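Local coordinates for De novo designed switch protein caging a hemagglutinin binder (sCageHA267_1S) (Synthetic construct, PDB 7CBC) that probably acts as a switchable biosensor component, holding a hemagglutinin binder caged against a designed bundle of long helices until it is released, at residues 182-186 with 204-208; 86-90 with 105-109; 234-238 with 251-255. One frame throughout, in Å; residues are numbered along the deposited sequence.

Overall arrangement
The three contacts are antiparallel helix pairs between chain neighbours in a designed bundle of six helices. Contacts 2 and 1 follow one another along the chain and lie at the same end of the bundle, with centres about 14 Å apart; they touch where H207 CE1 comes within 4.1 Å of A107 O and H207 ND1 within 4.2 Å of I108 CG1. Bound ethanol, probably from the crystallisation liquor, lies about 4 Å from the side chain of H207 and about 3 Å from that of I108. Contact 3 lies across the chain's centre, its own centre about 46 Å from that of contact 1 and about 48 Å from that of contact 2, and shares helix 195-239 with contact 1.

Contact 1: residues 182-186 with 204-208; sequences IEEAR and LRAHA
Residues 182-186 and 204-208 form part of an antiparallel helical hairpin in the designed bundle, joining helix 146-190 to helix 195-239. Both segments are regular α-helix, with R186 N bonded to I182 O at 2.7 Å and A208 N to L204 O at 2.9 Å. Their axes come within 10.9 Å, with N-to-C directions 174° apart, and the CA atoms of I182 and L204 are 7.0 Å from each other. I182, in the m,t rotamer, rests its CD1 against both A208 CB (3.6 Å) and H207 CD2 (3.7 Å), while its CG2 packs on L204 CG, also at 3.6 Å. E183 turns away from the partner helix and forms an i to i+3 salt bridge with R186: R186 NH2 lies 2.7 Å from E183 OE2, and R186 NE donates to E183 OE1 at 3.2 Å. A185 adds a small apolar surface, its CB 4.3 Å from L204 CD2. The guanidinium of R186 leads away from the interface, and its NH1 forms a salt bridge with E190, but the base of this residue is covered by L204. That leucine, t,p in conformation, brings CD2 to 3.5 Å from R186 CB and 3.4 Å from R186 N.

Contact 2: residues 86-90 with 105-109; sequences LEEAR and LKAIA
Helical segments 86-90 and 105-109 run antiparallel, their axes 11.1 Å apart at closest approach and their N-to-C directions at 174°. The register pairs the first residue of each with the last of the other: the CA atoms of L86 and A109 are 6.9 Å apart, those of R90 and L105 7.5 Å. Within the helices, R90 N bonds to L86 O and A109 N to L105 O, both at 2.8 Å. The contact between them is apolar and has no hydrogen bond across it. L86, in the m,t rotamer, puts CD2 near I108 CG2 at 3.9 Å and A109 CB at 4.1 Å. In return L105, t,p, reaches back with CD1 3.8 Å from A89 CB, so each leucine packs on an alanine of the other helix, and the two meet at 4.0 Å, L86 CD2 to L105 CD1. Both ends of R90 lie against L105 CD2, its CB at 3.7 Å and its NH1 at 3.8 Å, the guanidinium being met obliquely. Chi3, at 34° between wells, bends the group round while R90 NE and NH2 bond E87 OE2 at 3.0 Å and 3.2 Å in an intrahelical salt bridge. The pair belongs to the antiparallel helical hairpin of helices 50-93 and 99-142 within the designed six-helix bundle, near the loop connecting them; helix 3-46 covers the same core, with K7 and A11 touching A89 and S12 and L15 touching I108.

Contact 3: residues 234-238 with 251-255; sequences DLLRL and AIARS
Two leucines carry the packing of residues 234-238 against residues 251-255. L235 points toward the partner in the t,p rotamer, which brings its CD1 3.6 Å from I252 CG1, 3.8 Å from A251 O and 3.9 Å from S255 OG. I252 is m,t and approaches from the flank, its CA-to-CB bond being directed sideways. L238 has chi1 at -106°, between the usual wells, with chi2 p; its CD2 lies 4.2 Å from A251 CB and 3.7 Å from R254 NH2, near the plane of the guanidinium and at its edge. R254 gets there by an extended t,t start and a p turn at chi3. S255, chi1 m, folds its OG back to A251 O at 3.4 Å, a weak hydrogen bond within the helix. Both backbones are α-helical, with L238 N bonded to D234 O at 3.1 Å and S255 N to A251 O at 3.0 Å. The axes come within 10.6 Å and their N-to-C directions differ by 176°; the CA atoms of L235 and I252 are 7.1 Å apart. On helix 3-46, L38 and V41 touch L235 and Y42 touches I252. The pair is an antiparallel helical hairpin, formed by helices 195-239 and 245-268 of the six-helix bundle.

Contact 1: residues 182-186 with 204-208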
ATOM      1  N   ILE A 182      -9.735  -6.558  16.988  1.00 34.26           N
ATOM      2  CA  ILE A 182     -10.898  -5.767  17.353  1.00 33.49           C
ATOM      3  C   ILE A 182     -11.886  -6.606  18.152  1.00 33.17           C
ATOM      4  O   ILE A 182     -12.315  -6.211  19.241  1.00 36.38           O
ATOM      5  CB  ILE A 182     -11.542  -5.169  16.090  1.00 33.60           C
ATOM      6  CG1 ILE A 182     -10.522  -4.295  15.361  1.00 30.76           C
ATOM      7  CG2 ILE A 182     -12.777  -4.341  16.468  1.00 33.39           C
ATOM      8  CD1 ILE A 182     -11.027  -3.672  14.081  1.00 34.95           C
ATOM      9  N   GLU A 183     -12.260  -7.777  17.634  1.00 33.57           N
ATOM     10  CA  GLU A 183     -13.276  -8.583  18.305  1.00 37.23           C
ATOM     11  C   GLU A 183     -12.832  -8.990  19.707  1.00 39.15           C
ATOM     12  O   GLU A 183     -13.645  -9.017  20.639  1.00 36.50           O
ATOM     13  CB  GLU A 183     -13.625  -9.809  17.464  1.00 38.74           C
ATOM     14  CG  GLU A 183     -14.570 -10.798  18.159  1.00 45.45           C
ATOM     15  CD  GLU A 183     -16.014 -10.297  18.284  1.00 50.86           C
ATOM     16  OE1 GLU A 183     -16.372  -9.319  17.594  1.00 52.27           O
ATOM     17  OE2 GLU A 183     -16.794 -10.883  19.073  1.00 45.84           O
ATOM     18  N   GLU A 184     -11.544  -9.288  19.886  1.00 36.53           N
ATOM     19  CA  GLU A 184     -11.027  -9.548  21.228  1.00 36.29           C
ATOM     20  C   GLU A 184     -11.214  -8.342  22.141  1.00 38.29           C
ATOM     21  O   GLU A 184     -11.650  -8.476  23.292  1.00 36.30           O
ATOM     22  CB  GLU A 184      -9.550  -9.904  21.165  1.00 42.79           C
ATOM     23  CG  GLU A 184      -8.936 -10.273  22.509  1.00 45.92           C
ATOM     24  CD  GLU A 184      -8.680 -11.755  22.626  1.00 57.31           C
ATOM     25  OE1 GLU A 184      -9.518 -12.443  23.252  1.00 58.48           O
ATOM     26  OE2 GLU A 184      -7.656 -12.244  22.073  1.00 56.93           O
ATOM     27  N   ALA A 185     -10.833  -7.158  21.661  1.00 32.12           N
ATOM     28  CA  ALA A 185     -10.957  -5.963  22.479  1.00 35.55           C
ATOM     29  C   ALA A 185     -12.423  -5.619  22.723  1.00 37.84           C
ATOM     30  O   ALA A 185     -12.800  -5.271  23.845  1.00 36.07           O
ATOM     31  CB  ALA A 185     -10.211  -4.803  21.828  1.00 32.15           C
ATOM     32  N   ARG A 186     -13.269  -5.741  21.699  1.00 34.55           N
ATOM     33  CA  ARG A 186     -14.695  -5.511  21.896  1.00 37.26           C
ATOM     34  C   ARG A 186     -15.242  -6.415  22.991  1.00 41.75           C
ATOM     35  O   ARG A 186     -15.829  -5.935  23.963  1.00 43.63           O
ATOM     36  CB  ARG A 186     -15.461  -5.738  20.596  1.00 36.83           C
ATOM     37  CG  ARG A 186     -16.863  -5.167  20.623  1.00 42.04           C
ATOM     38  CD  ARG A 186     -17.704  -5.693  19.491  1.00 42.80           C
ATOM     39  NE  ARG A 186     -17.738  -7.151  19.515  1.00 45.58           N
ATOM     40  CZ  ARG A 186     -18.540  -7.873  20.287  1.00 45.15           C
ATOM     41  NH1 ARG A 186     -19.393  -7.275  21.119  1.00 51.98           N
ATOM     42  NH2 ARG A 186     -18.485  -9.196  20.239  1.00 45.62           N
ATOM     43  N   LEU A 204     -13.267   2.008  19.518  1.00 25.64           N
ATOM     44  CA  LEU A 204     -12.996   0.791  18.770  1.00 30.24           C
ATOM     45  C   LEU A 204     -13.661   0.823  17.392  1.00 29.36           C
ATOM     46  O   LEU A 204     -13.049   0.432  16.390  1.00 28.99           O
ATOM     47  CB  LEU A 204     -13.448  -0.417  19.582  1.00 26.24           C
ATOM     48  CG  LEU A 204     -13.076  -1.756  18.966  1.00 34.41           C
ATOM     49  CD1 LEU A 204     -11.564  -1.834  18.770  1.00 29.82           C
ATOM     50  CD2 LEU A 204     -13.551  -2.866  19.866  1.00 37.27           C
ATOM     51  N   ARG A 205     -14.907   1.297  17.311  1.00 25.25           N
ATOM     52  CA  ARG A 205     -15.563   1.380  16.007  1.00 32.48           C
ATOM     53  C   ARG A 205     -14.904   2.417  15.100  1.00 31.02           C
ATOM     54  O   ARG A 205     -14.834   2.205  13.884  1.00 28.30           O
ATOM     55  CB  ARG A 205     -17.060   1.674  16.165  1.00 31.54           C
ATOM     56  CG  ARG A 205     -17.898   0.423  16.411  1.00 33.16           C
ATOM     57  CD  ARG A 205     -19.389   0.698  16.299  1.00 39.68           C
ATOM     58  NE  ARG A 205     -19.827   1.849  17.088  1.00 43.47           N
ATOM     59  CZ  ARG A 205     -20.311   1.784  18.332  1.00 49.69           C
ATOM     60  NH1 ARG A 205     -20.412   0.615  18.957  1.00 48.25           N
ATOM     61  NH2 ARG A 205     -20.695   2.891  18.959  1.00 39.46           N
ATOM     62  N   ALA A 206     -14.411   3.525  15.658  1.00 21.85           N
ATOM     63  CA  ALA A 206     -13.627   4.469  14.860  1.00 23.85           C
ATOM     64  C   ALA A 206     -12.307   3.854  14.411  1.00 30.57           C
ATOM     65  O   ALA A 206     -11.875   4.048  13.264  1.00 25.95           O
ATOM     66  CB  ALA A 206     -13.364   5.747  15.652  1.00 27.13           C
ATOM     67  N   HIS A 207     -11.644   3.112  15.300  1.00 24.68           N
ATOM     68  CA  HIS A 207     -10.438   2.401  14.897  1.00 28.15           C
ATOM     69  C   HIS A 207     -10.717   1.468  13.730  1.00 28.84           C
ATOM     70  O   HIS A 207      -9.939   1.411  12.773  1.00 27.88           O
ATOM     71  CB  HIS A 207      -9.864   1.628  16.079  1.00 26.33           C
ATOM     72  CG  HIS A 207      -8.935   0.529  15.679  1.00 29.29           C
ATOM     73  ND1 HIS A 207      -7.613   0.751  15.353  1.00 32.19           N
ATOM     74  CD2 HIS A 207      -9.142  -0.802  15.530  1.00 31.50           C
ATOM     75  CE1 HIS A 207      -7.042  -0.398  15.036  1.00 33.44           C
ATOM     76  NE2 HIS A 207      -7.949  -1.356  15.135  1.00 32.04           N
ATOM     77  N   ALA A 208     -11.816   0.709  13.800  1.00 25.23           N
ATOM     78  CA  ALA A 208     -12.109  -0.256  12.745  1.00 26.98           C
ATOM     79  C   ALA A 208     -12.332   0.437  11.409  1.00 34.51           C
ATOM     80  O   ALA A 208     -11.943  -0.084  10.353  1.00 29.79           O
ATOM     81  CB  ALA A 208     -13.326  -1.099  13.111  1.00 29.30           C
TER

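Contact 2: residues 86-90 with 105-109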
ATOM      1  N   LEU A  86       3.350   6.046  18.421  1.00 35.18           N
ATOM      2  CA  LEU A  86       2.792   5.248  19.507  1.00 39.51           C
ATOM      3  C   LEU A  86       3.446   5.577  20.844  1.00 43.55           C
ATOM      4  O   LEU A  86       2.849   5.313  21.897  1.00 43.07           O
ATOM      5  CB  LEU A  86       2.915   3.758  19.176  1.00 31.35           C
ATOM      6  CG  LEU A  86       1.960   3.367  18.034  1.00 33.95           C
ATOM      7  CD1 LEU A  86       2.479   2.202  17.178  1.00 30.03           C
ATOM      8  CD2 LEU A  86       0.584   3.053  18.579  1.00 35.19           C
ATOM      9  N   GLU A  87       4.637   6.186  20.823  1.00 39.21           N
ATOM     10  CA  GLU A  87       5.351   6.493  22.056  1.00 44.68           C
ATOM     11  C   GLU A  87       4.837   7.777  22.691  1.00 45.03           C
ATOM     12  O   GLU A  87       4.635   7.836  23.910  1.00 48.05           O
ATOM     13  CB  GLU A  87       6.855   6.589  21.796  1.00 38.75           C
ATOM     14  CG  GLU A  87       7.595   5.344  22.211  1.00 49.00           C
ATOM     15  CD  GLU A  87       7.219   4.888  23.611  1.00 53.57           C
ATOM     16  OE1 GLU A  87       7.264   5.718  24.543  1.00 61.21           O
ATOM     17  OE2 GLU A  87       6.864   3.697  23.779  1.00 57.54           O
ATOM     18  N   GLU A  88       4.631   8.818  21.884  1.00 43.62           N
ATOM     19  CA  GLU A  88       3.949   9.998  22.398  1.00 48.09           C
ATOM     20  C   GLU A  88       2.586   9.623  22.956  1.00 46.92           C
ATOM     21  O   GLU A  88       2.180  10.103  24.019  1.00 51.14           O
ATOM     22  CB  GLU A  88       3.813  11.048  21.298  1.00 49.97           C
ATOM     23  CG  GLU A  88       2.787  12.128  21.598  1.00 52.15           C
ATOM     24  CD  GLU A  88       2.829  13.274  20.598  1.00 57.83           C
ATOM     25  OE1 GLU A  88       2.140  14.286  20.841  1.00 58.06           O
ATOM     26  OE2 GLU A  88       3.552  13.146  19.582  1.00 61.31           O
ATOM     27  N   ALA A  89       1.868   8.750  22.252  1.00 46.22           N
ATOM     28  CA  ALA A  89       0.587   8.266  22.750  1.00 44.28           C
ATOM     29  C   ALA A  89       0.751   7.526  24.067  1.00 45.29           C
ATOM     30  O   ALA A  89       0.021   7.777  25.032  1.00 46.37           O
ATOM     31  CB  ALA A  89      -0.072   7.367  21.703  1.00 43.82           C
ATOM     32  N   ARG A  90       1.715   6.608  24.124  1.00 44.32           N
ATOM     33  CA  ARG A  90       1.922   5.802  25.317  1.00 47.11           C
ATOM     34  C   ARG A  90       2.390   6.655  26.492  1.00 53.65           C
ATOM     35  O   ARG A  90       2.059   6.355  27.645  1.00 51.46           O
ATOM     36  CB  ARG A  90       2.921   4.686  24.999  1.00 49.10           C
ATOM     37  CG  ARG A  90       3.108   3.654  26.092  1.00 53.47           C
ATOM     38  CD  ARG A  90       3.472   2.276  25.538  1.00 53.86           C
ATOM     39  NE  ARG A  90       4.288   2.359  24.329  1.00 57.89           N
ATOM     40  CZ  ARG A  90       3.894   1.951  23.123  1.00 51.83           C
ATOM     41  NH1 ARG A  90       2.691   1.414  22.951  1.00 53.40           N
ATOM     42  NH2 ARG A  90       4.707   2.075  22.087  1.00 53.97           N
ATOM     43  N   LEU A 105      -4.897   1.335  23.103  1.00 29.91           N
ATOM     44  CA  LEU A 105      -3.579   1.609  22.544  1.00 30.79           C
ATOM     45  C   LEU A 105      -2.847   0.329  22.166  1.00 32.79           C
ATOM     46  O   LEU A 105      -2.173   0.280  21.130  1.00 26.88           O
ATOM     47  CB  LEU A 105      -2.741   2.425  23.521  1.00 34.10           C
ATOM     48  CG  LEU A 105      -1.400   2.838  22.909  1.00 36.34           C
ATOM     49  CD1 LEU A 105      -1.606   3.890  21.799  1.00 29.86           C
ATOM     50  CD2 LEU A 105      -0.421   3.334  23.973  1.00 40.64           C
ATOM     51  N   LYS A 106      -2.947  -0.717  22.989  1.00 30.32           N
ATOM     52  CA  LYS A 106      -2.361  -1.991  22.570  1.00 32.26           C
ATOM     53  C   LYS A 106      -3.009  -2.487  21.284  1.00 32.98           C
ATOM     54  O   LYS A 106      -2.337  -3.059  20.413  1.00 31.30           O
ATOM     55  CB  LYS A 106      -2.487  -3.032  23.680  1.00 32.43           C
ATOM     56  CG  LYS A 106      -2.150  -4.463  23.249  1.00 36.43           C
ATOM     57  CD  LYS A 106      -1.975  -5.403  24.458  1.00 43.60           C
ATOM     58  CE  LYS A 106      -3.309  -5.769  25.136  1.00 47.28           C
ATOM     59  NZ  LYS A 106      -4.099  -6.773  24.357  1.00 44.39           N
ATOM     60  N   ALA A 107      -4.314  -2.266  21.138  1.00 29.60           N
ATOM     61  CA  ALA A 107      -4.974  -2.671  19.906  1.00 31.09           C
ATOM     62  C   ALA A 107      -4.492  -1.838  18.732  1.00 28.76           C
ATOM     63  O   ALA A 107      -4.432  -2.336  17.608  1.00 31.19           O
ATOM     64  CB  ALA A 107      -6.490  -2.564  20.049  1.00 31.33           C
ATOM     65  N   ILE A 108      -4.138  -0.577  18.966  1.00 26.34           N
ATOM     66  CA  ILE A 108      -3.626   0.236  17.871  1.00 27.70           C
ATOM     67  C   ILE A 108      -2.209  -0.186  17.516  1.00 32.30           C
ATOM     68  O   ILE A 108      -1.836  -0.230  16.336  1.00 24.93           O
ATOM     69  CB  ILE A 108      -3.700   1.724  18.247  1.00 29.84           C
ATOM     70  CG1 ILE A 108      -5.145   2.147  18.415  1.00 23.17           C
ATOM     71  CG2 ILE A 108      -3.048   2.603  17.191  1.00 26.69           C
ATOM     72  CD1 ILE A 108      -5.226   3.579  18.766  1.00 31.61           C
ATOM     73  N   ALA A 109      -1.394  -0.502  18.524  1.00 30.93           N
ATOM     74  CA  ALA A 109      -0.019  -0.896  18.242  1.00 26.55           C
ATOM     75  C   ALA A 109       0.028  -2.225  17.505  1.00 30.03           C
ATOM     76  O   ALA A 109       0.759  -2.363  16.517  1.00 28.20           O
ATOM     77  CB  ALA A 109       0.794  -0.960  19.535  1.00 31.11           C
TER

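Contact 3: residues 234-238 with 251-255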
ATOM      1  N   ASP A 234       1.448 -10.564 -21.072  1.00 40.06           N
ATOM      2  CA  ASP A 234       0.850 -10.380 -22.395  1.00 41.39           C
ATOM      3  C   ASP A 234       1.837  -9.733 -23.361  1.00 43.28           C
ATOM      4  O   ASP A 234       1.889 -10.090 -24.544  1.00 43.75           O
ATOM      5  CB  ASP A 234      -0.419  -9.527 -22.285  1.00 43.32           C
ATOM      6  CG  ASP A 234      -1.616 -10.299 -21.709  1.00 52.60           C
ATOM      7  OD1 ASP A 234      -1.436 -11.470 -21.294  1.00 51.04           O
ATOM      8  OD2 ASP A 234      -2.732  -9.719 -21.649  1.00 56.58           O
ATOM      9  N   LEU A 235       2.630  -8.780 -22.872  1.00 38.08           N
ATOM     10  CA  LEU A 235       3.604  -8.115 -23.726  1.00 37.98           C
ATOM     11  C   LEU A 235       4.756  -9.046 -24.081  1.00 44.14           C
ATOM     12  O   LEU A 235       5.239  -9.038 -25.224  1.00 42.75           O
ATOM     13  CB  LEU A 235       4.118  -6.862 -23.030  1.00 38.31           C
ATOM     14  CG  LEU A 235       5.221  -6.071 -23.721  1.00 40.81           C
ATOM     15  CD1 LEU A 235       4.708  -5.431 -25.010  1.00 43.52           C
ATOM     16  CD2 LEU A 235       5.764  -5.022 -22.767  1.00 37.15           C
ATOM     17  N   LEU A 236       5.212  -9.852 -23.115  1.00 41.26           N
ATOM     18  CA  LEU A 236       6.242 -10.850 -23.398  1.00 39.06           C
ATOM     19  C   LEU A 236       5.733 -11.913 -24.360  1.00 43.61           C
ATOM     20  O   LEU A 236       6.486 -12.405 -25.218  1.00 44.73           O
ATOM     21  CB  LEU A 236       6.716 -11.502 -22.103  1.00 39.55           C
ATOM     22  CG  LEU A 236       7.629 -10.630 -21.243  1.00 42.04           C
ATOM     23  CD1 LEU A 236       8.216 -11.449 -20.117  1.00 47.02           C
ATOM     24  CD2 LEU A 236       8.735 -10.011 -22.077  1.00 45.48           C
ATOM     25  N   ARG A 237       4.468 -12.302 -24.214  1.00 41.30           N
ATOM     26  CA  ARG A 237       3.862 -13.205 -25.180  1.00 44.28           C
ATOM     27  C   ARG A 237       3.946 -12.625 -26.582  1.00 42.98           C
ATOM     28  O   ARG A 237       4.360 -13.313 -27.517  1.00 51.71           O
ATOM     29  CB  ARG A 237       2.414 -13.487 -24.791  1.00 45.59           C
ATOM     30  CG  ARG A 237       1.770 -14.626 -25.549  1.00 44.56           C
ATOM     31  CD  ARG A 237       0.913 -15.465 -24.609  1.00 54.49           C
ATOM     32  NE  ARG A 237       0.284 -16.583 -25.305  1.00 64.62           N
ATOM     33  CZ  ARG A 237       0.921 -17.700 -25.644  1.00 61.61           C
ATOM     34  NH1 ARG A 237       2.203 -17.848 -25.337  1.00 54.88           N
ATOM     35  NH2 ARG A 237       0.276 -18.667 -26.287  1.00 53.74           N
ATOM     36  N   LEU A 238       3.604 -11.344 -26.736  1.00 43.66           N
ATOM     37  CA  LEU A 238       3.579 -10.708 -28.052  1.00 49.17           C
ATOM     38  C   LEU A 238       4.979 -10.388 -28.574  1.00 51.59           C
ATOM     39  O   LEU A 238       5.221 -10.473 -29.782  1.00 52.38           O
ATOM     40  CB  LEU A 238       2.746  -9.428 -27.999  1.00 51.40           C
ATOM     41  CG  LEU A 238       1.356  -9.441 -28.635  1.00 55.04           C
ATOM     42  CD1 LEU A 238       0.518 -10.598 -28.079  1.00 52.89           C
ATOM     43  CD2 LEU A 238       0.670  -8.093 -28.395  1.00 46.05           C
ATOM     44  N   ALA A 251       3.212  -2.185 -29.699  1.00 53.30           N
ATOM     45  CA  ALA A 251       2.577  -2.931 -28.615  1.00 52.55           C
ATOM     46  C   ALA A 251       3.168  -2.544 -27.266  1.00 53.50           C
ATOM     47  O   ALA A 251       2.485  -2.622 -26.237  1.00 51.66           O
ATOM     48  CB  ALA A 251       2.723  -4.436 -28.844  1.00 50.89           C
ATOM     49  N   ILE A 252       4.436  -2.132 -27.254  1.00 51.46           N
ATOM     50  CA  ILE A 252       5.044  -1.597 -26.045  1.00 45.44           C
ATOM     51  C   ILE A 252       4.491  -0.211 -25.743  1.00 51.52           C
ATOM     52  O   ILE A 252       4.145   0.101 -24.596  1.00 49.32           O
ATOM     53  CB  ILE A 252       6.574  -1.572 -26.189  1.00 52.03           C
ATOM     54  CG1 ILE A 252       7.125  -2.996 -26.254  1.00 49.16           C
ATOM     55  CG2 ILE A 252       7.202  -0.770 -25.068  1.00 48.94           C
ATOM     56  CD1 ILE A 252       8.528  -3.070 -26.792  1.00 52.84           C
ATOM     57  N   ALA A 253       4.403   0.643 -26.766  1.00 49.06           N
ATOM     58  CA  ALA A 253       3.802   1.958 -26.569  1.00 50.30           C
ATOM     59  C   ALA A 253       2.391   1.837 -25.996  1.00 48.77           C
ATOM     60  O   ALA A 253       2.014   2.580 -25.082  1.00 48.17           O
ATOM     61  CB  ALA A 253       3.790   2.728 -27.887  1.00 50.27           C
ATOM     62  N   ARG A 254       1.609   0.886 -26.513  1.00 46.92           N
ATOM     63  CA  ARG A 254       0.276   0.621 -25.986  1.00 44.32           C
ATOM     64  C   ARG A 254       0.343   0.131 -24.543  1.00 48.95           C
ATOM     65  O   ARG A 254      -0.487   0.514 -23.708  1.00 47.17           O
ATOM     66  CB  ARG A 254      -0.422  -0.401 -26.890  1.00 50.84           C
ATOM     67  CG  ARG A 254      -1.780  -0.930 -26.431  1.00 50.30           C
ATOM     68  CD  ARG A 254      -2.493  -1.697 -27.578  1.00 54.75           C
ATOM     69  NE  ARG A 254      -2.098  -3.105 -27.713  1.00 48.31           N
ATOM     70  CZ  ARG A 254      -1.360  -3.591 -28.711  1.00 56.92           C
ATOM     71  NH1 ARG A 254      -0.920  -2.783 -29.667  1.00 59.71           N
ATOM     72  NH2 ARG A 254      -1.060  -4.890 -28.762  1.00 50.54           N
ATOM     73  N   SER A 255       1.334  -0.708 -24.228  1.00 48.65           N
ATOM     74  CA  SER A 255       1.496  -1.188 -22.862  1.00 46.97           C
ATOM     75  C   SER A 255       1.965  -0.085 -21.924  1.00 46.53           C
ATOM     76  O   SER A 255       1.600  -0.088 -20.743  1.00 45.18           O
ATOM     77  CB  SER A 255       2.470  -2.363 -22.821  1.00 45.74           C
ATOM     78  OG  SER A 255       1.796  -3.575 -23.097  1.00 48.05           O
TER